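Local structure of copper-containing nitrite reductase (Hyphomicrobium denitrificans 1NES1, 6TFO) at residues I148-G160 with E283-V297. The protein probably reduces nitrite to nitric oxide as a homotrimeric copper enzyme, taking electrons from a reduced cytochrome c. Numbering follows the deposited sequence.
Sequences ITRDPADLPGPIG and EPEGGLPQVDREFYV
Tyr-296 N donates a hydrogen bond to Pro-152 O, 2.7 Å away, in the carbonyl plane and on a lone pair. The same oxygen lies at the edge of the Phe-295 ring, in its plane, and takes a CA-H...O contact from Phe-295 CA. With CG anti to the backbone N (chi1 -176°), the Tyr-296 ring lies alongside the bent chain of Arg-150, at an oblique approach, with Arg-150 CG 4.0 Å from Tyr-296 CD2; the guanidinium and ring planes are 17° apart. Leu-155 reaches over the strand backbone, CD2 3.9 Å from Glu-294 O. Farther along, Ile-159 N gives a nearly straight bond (166°) to the syn side of Glu-283 OE2, 3.0 Å away, while Ile-159 CG1 lies against that oxygen. Glu-294 OE1 meets Pro-158 CD at 3.5 Å.

Behind these contacts, Arg-201 forms salt bridges with both glutamates and also bonds Pro-156 O. An alanine in place of Glu-283 would probably leave Ile-159 N without its acceptor and Arg-201 short of one carboxylate. Arg-150 is steadied by Asp-154 OD2, which lies in the guanidinium plane, and Tyr-296 OH by Gly-197 O. Asp-151 OD1 accepts from Ala-153 N in an Asx turn, within the type I turn from Asp-151 to Asp-154 that carries Pro-152 O.

The arrangement lays the loop between strands 128-134 and 166-181 along the link from the end of strand 277-283 into strand 293-302, where one cupredoxin domain of the nitrite reductase core passes to the next.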
ATOM      1  N   ILE C 148      19.687  -6.259  36.161  1.00 53.70           N
ATOM      2  CA  ILE C 148      18.712  -5.376  36.878  1.00 50.11           C
ATOM      3  C   ILE C 148      17.646  -6.215  37.614  1.00 48.46           C
ATOM      4  O   ILE C 148      16.713  -5.628  38.215  1.00 51.77           O
ATOM      5  CB  ILE C 148      18.093  -4.338  35.914  1.00 48.02           C
ATOM      6  CG1 ILE C 148      17.520  -4.946  34.629  1.00 45.30           C
ATOM      7  CG2 ILE C 148      19.113  -3.252  35.610  1.00 47.56           C
ATOM      8  CD1 ILE C 148      16.282  -5.779  34.816  1.00 47.34           C
ATOM      9  N   THR C 149      17.766  -7.540  37.590  1.00 48.16           N
ATOM     10  CA  THR C 149      16.820  -8.464  38.257  1.00 47.85           C
ATOM     11  C   THR C 149      17.087  -8.465  39.769  1.00 47.10           C
ATOM     12  O   THR C 149      18.204  -8.847  40.184  1.00 50.53           O
ATOM     13  CB  THR C 149      16.924  -9.867  37.655  1.00 49.53           C
ATOM     14  OG1 THR C 149      16.436  -9.770  36.314  1.00 50.33           O
ATOM     15  CG2 THR C 149      16.157 -10.912  38.439  1.00 49.57           C
ATOM     16  N   ARG C 150      16.086  -8.057  40.550  1.00 47.06           N
ATOM     17  CA  ARG C 150      16.004  -8.275  42.016  1.00 47.65           C
ATOM     18  C   ARG C 150      15.966  -9.774  42.333  1.00 48.31           C
ATOM     19  O   ARG C 150      15.042 -10.467  41.872  1.00 42.92           O
ATOM     20  CB  ARG C 150      14.738  -7.622  42.559  1.00 48.87           C
ATOM     21  CG  ARG C 150      14.555  -7.777  44.066  1.00 53.44           C
ATOM     22  CD  ARG C 150      15.549  -6.957  44.849  1.00 49.39           C
ATOM     23  NE  ARG C 150      15.385  -5.536  44.590  1.00 48.76           N
ATOM     24  CZ  ARG C 150      16.248  -4.606  44.959  1.00 47.50           C
ATOM     25  NH1 ARG C 150      17.348  -4.947  45.603  1.00 48.27           N
ATOM     26  NH2 ARG C 150      16.025  -3.338  44.669  1.00 48.71           N
ATOM     27  N   ASP C 151      16.917 -10.276  43.113  1.00 53.15           N
ATOM     28  CA  ASP C 151      16.829 -11.671  43.606  1.00 56.38           C
ATOM     29  C   ASP C 151      15.544 -11.764  44.425  1.00 56.09           C
ATOM     30  O   ASP C 151      15.235 -10.849  45.186  1.00 51.54           O
ATOM     31  CB  ASP C 151      18.077 -12.084  44.386  1.00 56.84           C
ATOM     32  CG  ASP C 151      18.110 -13.586  44.573  1.00 63.84           C
ATOM     33  OD1 ASP C 151      17.421 -14.083  45.496  1.00 62.34           O
ATOM     34  OD2 ASP C 151      18.745 -14.255  43.732  1.00 64.47           O
ATOM     35  N   PRO C 152      14.725 -12.830  44.288  1.00 53.27           N
ATOM     36  CA  PRO C 152      13.474 -12.919  45.049  1.00 54.20           C
ATOM     37  C   PRO C 152      13.690 -13.150  46.560  1.00 51.24           C
ATOM     38  O   PRO C 152      12.777 -12.938  47.325  1.00 49.35           O
ATOM     39  CB  PRO C 152      12.752 -14.083  44.360  1.00 55.57           C
ATOM     40  CG  PRO C 152      13.876 -14.966  43.866  1.00 57.66           C
ATOM     41  CD  PRO C 152      14.950 -13.995  43.426  1.00 54.80           C
ATOM     42  N   ALA C 153      14.901 -13.545  46.952  1.00 51.40           N
ATOM     43  CA  ALA C 153      15.334 -13.736  48.357  1.00 49.07           C
ATOM     44  C   ALA C 153      15.903 -12.435  48.923  1.00 43.03           C
ATOM     45  O   ALA C 153      16.168 -12.402  50.098  1.00 46.66           O
ATOM     46  CB  ALA C 153      16.344 -14.856  48.432  1.00 50.53           C
ATOM     47  N   ASP C 154      16.063 -11.392  48.116  1.00 48.35           N
ATOM     48  CA  ASP C 154      16.645 -10.095  48.554  1.00 48.38           C
ATOM     49  C   ASP C 154      15.527  -9.238  49.166  1.00 52.73           C
ATOM     50  O   ASP C 154      15.024  -8.310  48.475  1.00 48.39           O
ATOM     51  CB  ASP C 154      17.367  -9.415  47.387  1.00 52.74           C
ATOM     52  CG  ASP C 154      17.986  -8.067  47.711  1.00 52.90           C
ATOM     53  OD1 ASP C 154      18.018  -7.686  48.903  1.00 52.26           O
ATOM     54  OD2 ASP C 154      18.412  -7.398  46.757  1.00 52.98           O
ATOM     55  N   LEU C 155      15.159  -9.538  50.421  1.00 56.09           N
ATOM     56  CA  LEU C 155      14.272  -8.697  51.272  1.00 53.68           C
ATOM     57  C   LEU C 155      14.649  -8.862  52.745  1.00 55.26           C
ATOM     58  O   LEU C 155      15.184  -9.896  53.141  1.00 57.12           O
ATOM     59  CB  LEU C 155      12.801  -9.065  51.034  1.00 52.46           C
ATOM     60  CG  LEU C 155      12.304 -10.372  51.652  1.00 53.60           C
ATOM     61  CD1 LEU C 155      10.784 -10.452  51.571  1.00 54.37           C
ATOM     62  CD2 LEU C 155      12.953 -11.594  51.001  1.00 54.02           C
ATOM     63  N   PRO C 156      14.396  -7.839  53.591  1.00 56.99           N
ATOM     64  CA  PRO C 156      14.503  -7.988  55.043  1.00 59.75           C
ATOM     65  C   PRO C 156      13.532  -9.053  55.576  1.00 59.42           C
ATOM     66  O   PRO C 156      12.414  -9.103  55.092  1.00 50.85           O
ATOM     67  CB  PRO C 156      14.103  -6.618  55.622  1.00 60.11           C
ATOM     68  CG  PRO C 156      14.179  -5.654  54.458  1.00 62.77           C
ATOM     69  CD  PRO C 156      13.990  -6.484  53.203  1.00 58.03           C
ATOM     70  N   GLY C 157      13.967  -9.846  56.564  1.00 60.00           N
ATOM     71  CA  GLY C 157      13.119 -10.808  57.297  1.00 54.71           C
ATOM     72  C   GLY C 157      12.151 -10.124  58.259  1.00 52.11           C
ATOM     73  O   GLY C 157      12.147  -8.895  58.367  1.00 49.17           O
ATOM     74  N   PRO C 158      11.290 -10.895  58.974  1.00 56.07           N
ATOM     75  CA  PRO C 158      10.356 -10.317  59.945  1.00 53.12           C
ATOM     76  C   PRO C 158      11.081  -9.354  60.893  1.00 54.44           C
ATOM     77  O   PRO C 158      12.183  -9.672  61.321  1.00 51.61           O
ATOM     78  CB  PRO C 158       9.779 -11.529  60.691  1.00 51.79           C
ATOM     79  CG  PRO C 158       9.927 -12.685  59.709  1.00 57.66           C
ATOM     80  CD  PRO C 158      11.164 -12.364  58.882  1.00 57.77           C
ATOM     81  N   ILE C 159      10.479  -8.195  61.155  1.00 56.03           N
ATOM     82  CA  ILE C 159      10.921  -7.268  62.237  1.00 62.68           C
ATOM     83  C   ILE C 159      10.704  -7.997  63.565  1.00 63.69           C
ATOM     84  O   ILE C 159       9.642  -8.630  63.711  1.00 65.34           O
ATOM     85  CB  ILE C 159      10.133  -5.942  62.201  1.00 61.75           C
ATOM     86  CG1 ILE C 159      10.238  -5.255  60.836  1.00 58.31           C
ATOM     87  CG2 ILE C 159      10.595  -5.005  63.315  1.00 63.20           C
ATOM     88  CD1 ILE C 159       9.190  -4.203  60.625  1.00 55.66           C
ATOM     89  N   GLY C 160      11.647  -7.924  64.504  1.00 69.61           N
ATOM     90  CA  GLY C 160      11.382  -8.428  65.867  1.00 77.41           C
ATOM     91  C   GLY C 160      10.093  -7.817  66.411  1.00 71.44           C
ATOM     92  O   GLY C 160       9.629  -6.807  65.855  1.00 81.43           O
ATOM     93  N   GLU C 283       4.053  -4.047  58.715  1.00 48.72           N
ATOM     94  CA  GLU C 283       3.695  -5.204  59.576  1.00 50.55           C
ATOM     95  C   GLU C 283       2.639  -4.786  60.598  1.00 50.55           C
ATOM     96  O   GLU C 283       2.708  -3.711  61.190  1.00 52.52           O
ATOM     97  CB  GLU C 283       4.924  -5.746  60.297  1.00 51.16           C
ATOM     98  CG  GLU C 283       5.794  -6.649  59.440  1.00 51.29           C
ATOM     99  CD  GLU C 283       6.844  -7.374  60.263  1.00 52.11           C
ATOM    100  OE1 GLU C 283       6.610  -7.526  61.467  1.00 60.20           O
ATOM    101  OE2 GLU C 283       7.880  -7.790  59.712  1.00 51.93           O
ATOM    102  N   PRO C 284       1.622  -5.628  60.864  1.00 55.37           N
ATOM    103  CA  PRO C 284       0.696  -5.366  61.968  1.00 60.49           C
ATOM    104  C   PRO C 284       1.458  -5.560  63.292  1.00 62.80           C
ATOM    105  O   PRO C 284       2.543  -6.121  63.248  1.00 61.42           O
ATOM    106  CB  PRO C 284      -0.414  -6.410  61.743  1.00 61.45           C
ATOM    107  CG  PRO C 284       0.280  -7.563  61.032  1.00 55.34           C
ATOM    108  CD  PRO C 284       1.364  -6.915  60.197  1.00 57.05           C
ATOM    109  N   GLU C 285       0.908  -5.116  64.425  1.00 69.52           N
ATOM    110  CA  GLU C 285       1.603  -5.140  65.747  1.00 64.01           C
ATOM    111  C   GLU C 285       2.185  -6.532  66.026  1.00 60.99           C
ATOM    112  O   GLU C 285       3.386  -6.608  66.398  1.00 56.69           O
ATOM    113  CB  GLU C 285       0.659  -4.702  66.863  1.00 70.74           C
ATOM    114  CG  GLU C 285       0.359  -3.220  66.843  1.00 77.96           C
ATOM    115  CD  GLU C 285       0.088  -2.627  68.212  1.00 88.67           C
ATOM    116  OE1 GLU C 285       0.334  -1.418  68.372  1.00 92.56           O
ATOM    117  OE2 GLU C 285      -0.338  -3.386  69.117  1.00 91.36           O
ATOM    118  N   GLY C 286       1.413  -7.597  65.788  1.00 52.74           N
ATOM    119  CA  GLY C 286       1.872  -8.986  66.015  1.00 56.59           C
ATOM    120  C   GLY C 286       3.064  -9.414  65.165  1.00 59.27           C
ATOM    121  O   GLY C 286       3.719 -10.391  65.529  1.00 64.02           O
ATOM    122  N   GLY C 287       3.349  -8.736  64.052  1.00 62.44           N
ATOM    123  CA  GLY C 287       4.114  -9.306  62.927  1.00 57.83           C
ATOM    124  C   GLY C 287       3.188 -10.144  62.062  1.00 61.92           C
ATOM    125  O   GLY C 287       2.009 -10.248  62.408  1.00 67.05           O
ATOM    126  N   LEU C 288       3.680 -10.713  60.971  1.00 62.62           N
ATOM    127  CA  LEU C 288       2.899 -11.665  60.146  1.00 60.62           C
ATOM    128  C   LEU C 288       3.098 -13.048  60.742  1.00 53.88           C
ATOM    129  O   LEU C 288       4.111 -13.285  61.383  1.00 47.33           O
ATOM    130  CB  LEU C 288       3.394 -11.636  58.696  1.00 60.35           C
ATOM    131  CG  LEU C 288       3.086 -10.366  57.908  1.00 59.72           C
ATOM    132  CD1 LEU C 288       3.740 -10.456  56.546  1.00 62.53           C
ATOM    133  CD2 LEU C 288       1.589 -10.146  57.751  1.00 54.81           C
ATOM    134  N   PRO C 289       2.163 -13.999  60.524  1.00 50.45           N
ATOM    135  CA  PRO C 289       2.368 -15.377  60.956  1.00 48.49           C
ATOM    136  C   PRO C 289       3.784 -15.858  60.631  1.00 53.16           C
ATOM    137  O   PRO C 289       4.289 -15.555  59.573  1.00 52.33           O
ATOM    138  CB  PRO C 289       1.298 -16.133  60.163  1.00 47.56           C
ATOM    139  CG  PRO C 289       0.160 -15.126  60.033  1.00 45.82           C
ATOM    140  CD  PRO C 289       0.844 -13.783  59.896  1.00 49.32           C
ATOM    141  N   GLN C 290       4.409 -16.565  61.571  1.00 63.06           N
ATOM    142  CA  GLN C 290       5.790 -17.071  61.376  1.00 61.28           C
ATOM    143  C   GLN C 290       5.722 -18.068  60.227  1.00 54.83           C
ATOM    144  O   GLN C 290       4.803 -18.852  60.171  1.00 51.52           O
ATOM    145  CB  GLN C 290       6.377 -17.706  62.633  1.00 66.42           C
ATOM    146  CG  GLN C 290       7.759 -18.294  62.384  1.00 74.96           C
ATOM    147  CD  GLN C 290       8.302 -19.087  63.549  1.00 85.63           C
ATOM    148  OE1 GLN C 290       8.967 -20.114  63.382  1.00 88.22           O
ATOM    149  NE2 GLN C 290       8.025 -18.609  64.750  1.00 79.30           N
ATOM    150  N   VAL C 291       6.712 -18.033  59.357  1.00 50.96           N
ATOM    151  CA  VAL C 291       6.826 -18.941  58.191  1.00 50.90           C
ATOM    152  C   VAL C 291       8.320 -19.234  57.995  1.00 49.67           C
ATOM    153  O   VAL C 291       9.147 -18.441  58.471  1.00 46.40           O
ATOM    154  CB  VAL C 291       6.139 -18.226  57.013  1.00 52.04           C
ATOM    155  CG1 VAL C 291       7.071 -17.262  56.294  1.00 48.44           C
ATOM    156  CG2 VAL C 291       5.531 -19.209  56.033  1.00 55.49           C
ATOM    157  N   ASP C 292       8.671 -20.343  57.355  1.00 52.70           N
ATOM    158  CA  ASP C 292      10.092 -20.761  57.218  1.00 55.14           C
ATOM    159  C   ASP C 292      10.823 -19.837  56.235  1.00 62.78           C
ATOM    160  O   ASP C 292      11.929 -19.382  56.583  1.00 57.14           O
ATOM    161  CB  ASP C 292      10.190 -22.232  56.823  1.00 55.18           C
ATOM    162  CG  ASP C 292       9.516 -23.101  57.854  1.00 56.42           C
ATOM    163  OD1 ASP C 292       9.699 -22.821  59.051  1.00 62.25           O
ATOM    164  OD2 ASP C 292       8.799 -24.021  57.453  1.00 74.17           O
ATOM    165  N   ARG C 293      10.236 -19.543  55.068  1.00 66.83           N
ATOM    166  CA  ARG C 293      10.965 -18.797  54.009  1.00 58.41           C
ATOM    167  C   ARG C 293      10.048 -17.804  53.293  1.00 55.64           C
ATOM    168  O   ARG C 293       8.882 -18.158  52.956  1.00 48.66           O
ATOM    169  CB  ARG C 293      11.609 -19.765  53.021  1.00 58.53           C
ATOM    170  CG  ARG C 293      12.794 -19.136  52.314  1.00 56.88           C
ATOM    171  CD  ARG C 293      13.346 -20.101  51.305  1.00 58.57           C
ATOM    172  NE  ARG C 293      13.879 -21.298  51.920  1.00 60.27           N
ATOM    173  CZ  ARG C 293      15.066 -21.403  52.496  1.00 61.28           C
ATOM    174  NH1 ARG C 293      15.449 -22.563  53.000  1.00 67.65           N
ATOM    175  NH2 ARG C 293      15.868 -20.364  52.573  1.00 58.42           N
ATOM    176  N   GLU C 294      10.599 -16.611  53.050  1.00 50.27           N
ATOM    177  CA  GLU C 294       9.916 -15.484  52.376  1.00 50.46           C
ATOM    178  C   GLU C 294      10.562 -15.155  51.022  1.00 50.52           C
ATOM    179  O   GLU C 294      11.809 -15.286  50.882  1.00 52.97           O
ATOM    180  CB  GLU C 294       9.986 -14.270  53.286  1.00 50.81           C
ATOM    181  CG  GLU C 294       9.288 -14.461  54.606  1.00 48.20           C
ATOM    182  CD  GLU C 294       9.136 -13.147  55.346  1.00 44.82           C
ATOM    183  OE1 GLU C 294      10.175 -12.471  55.567  1.00 46.63           O
ATOM    184  OE2 GLU C 294       7.975 -12.780  55.651  1.00 43.44           O
ATOM    185  N   PHE C 295       9.741 -14.687  50.081  1.00 49.65           N
ATOM    186  CA  PHE C 295      10.157 -14.319  48.704  1.00 48.19           C
ATOM    187  C   PHE C 295       9.453 -13.032  48.262  1.00 50.01           C
ATOM    188  O   PHE C 295       8.284 -12.787  48.654  1.00 41.28           O
ATOM    189  CB  PHE C 295       9.841 -15.448  47.730  1.00 46.22           C
ATOM    190  CG  PHE C 295      10.668 -16.688  47.918  1.00 45.15           C
ATOM    191  CD1 PHE C 295      12.035 -16.653  47.713  1.00 46.04           C
ATOM    192  CD2 PHE C 295      10.085 -17.893  48.273  1.00 49.56           C
ATOM    193  CE1 PHE C 295      12.807 -17.799  47.860  1.00 45.82           C
ATOM    194  CE2 PHE C 295      10.856 -19.041  48.417  1.00 51.34           C
ATOM    195  CZ  PHE C 295      12.214 -18.992  48.199  1.00 46.13           C
ATOM    196  N   TYR C 296      10.168 -12.272  47.426  1.00 49.27           N
ATOM    197  CA  TYR C 296       9.784 -10.967  46.830  1.00 47.64           C
ATOM    198  C   TYR C 296       9.656 -11.127  45.308  1.00 46.97           C
ATOM    199  O   TYR C 296      10.675 -11.358  44.635  1.00 47.20           O
ATOM    200  CB  TYR C 296      10.873  -9.963  47.187  1.00 46.45           C
ATOM    201  CG  TYR C 296      10.648  -8.540  46.762  1.00 43.38           C
ATOM    202  CD1 TYR C 296       9.404  -8.053  46.401  1.00 42.40           C
ATOM    203  CD2 TYR C 296      11.700  -7.651  46.815  1.00 38.83           C
ATOM    204  CE1 TYR C 296       9.226  -6.719  46.082  1.00 41.38           C
ATOM    205  CE2 TYR C 296      11.538  -6.318  46.510  1.00 39.54           C
ATOM    206  CZ  TYR C 296      10.300  -5.847  46.135  1.00 41.26           C
ATOM    207  OH  TYR C 296      10.177  -4.522  45.823  1.00 45.41           O
ATOM    208  N   VAL C 297       8.431 -11.066  44.787  1.00 44.27           N
ATOM    209  CA  VAL C 297       8.142 -11.190  43.332  1.00 42.60           C
ATOM    210  C   VAL C 297       7.185 -10.066  42.900  1.00 46.22           C
ATOM    211  O   VAL C 297       6.152  -9.855  43.567  1.00 41.94           O
ATOM    212  CB  VAL C 297       7.598 -12.583  42.978  1.00 42.14           C
ATOM    213  CG1 VAL C 297       7.224 -12.666  41.506  1.00 41.18           C
ATOM    214  CG2 VAL C 297       8.588 -13.683  43.340  1.00 41.52           C
TER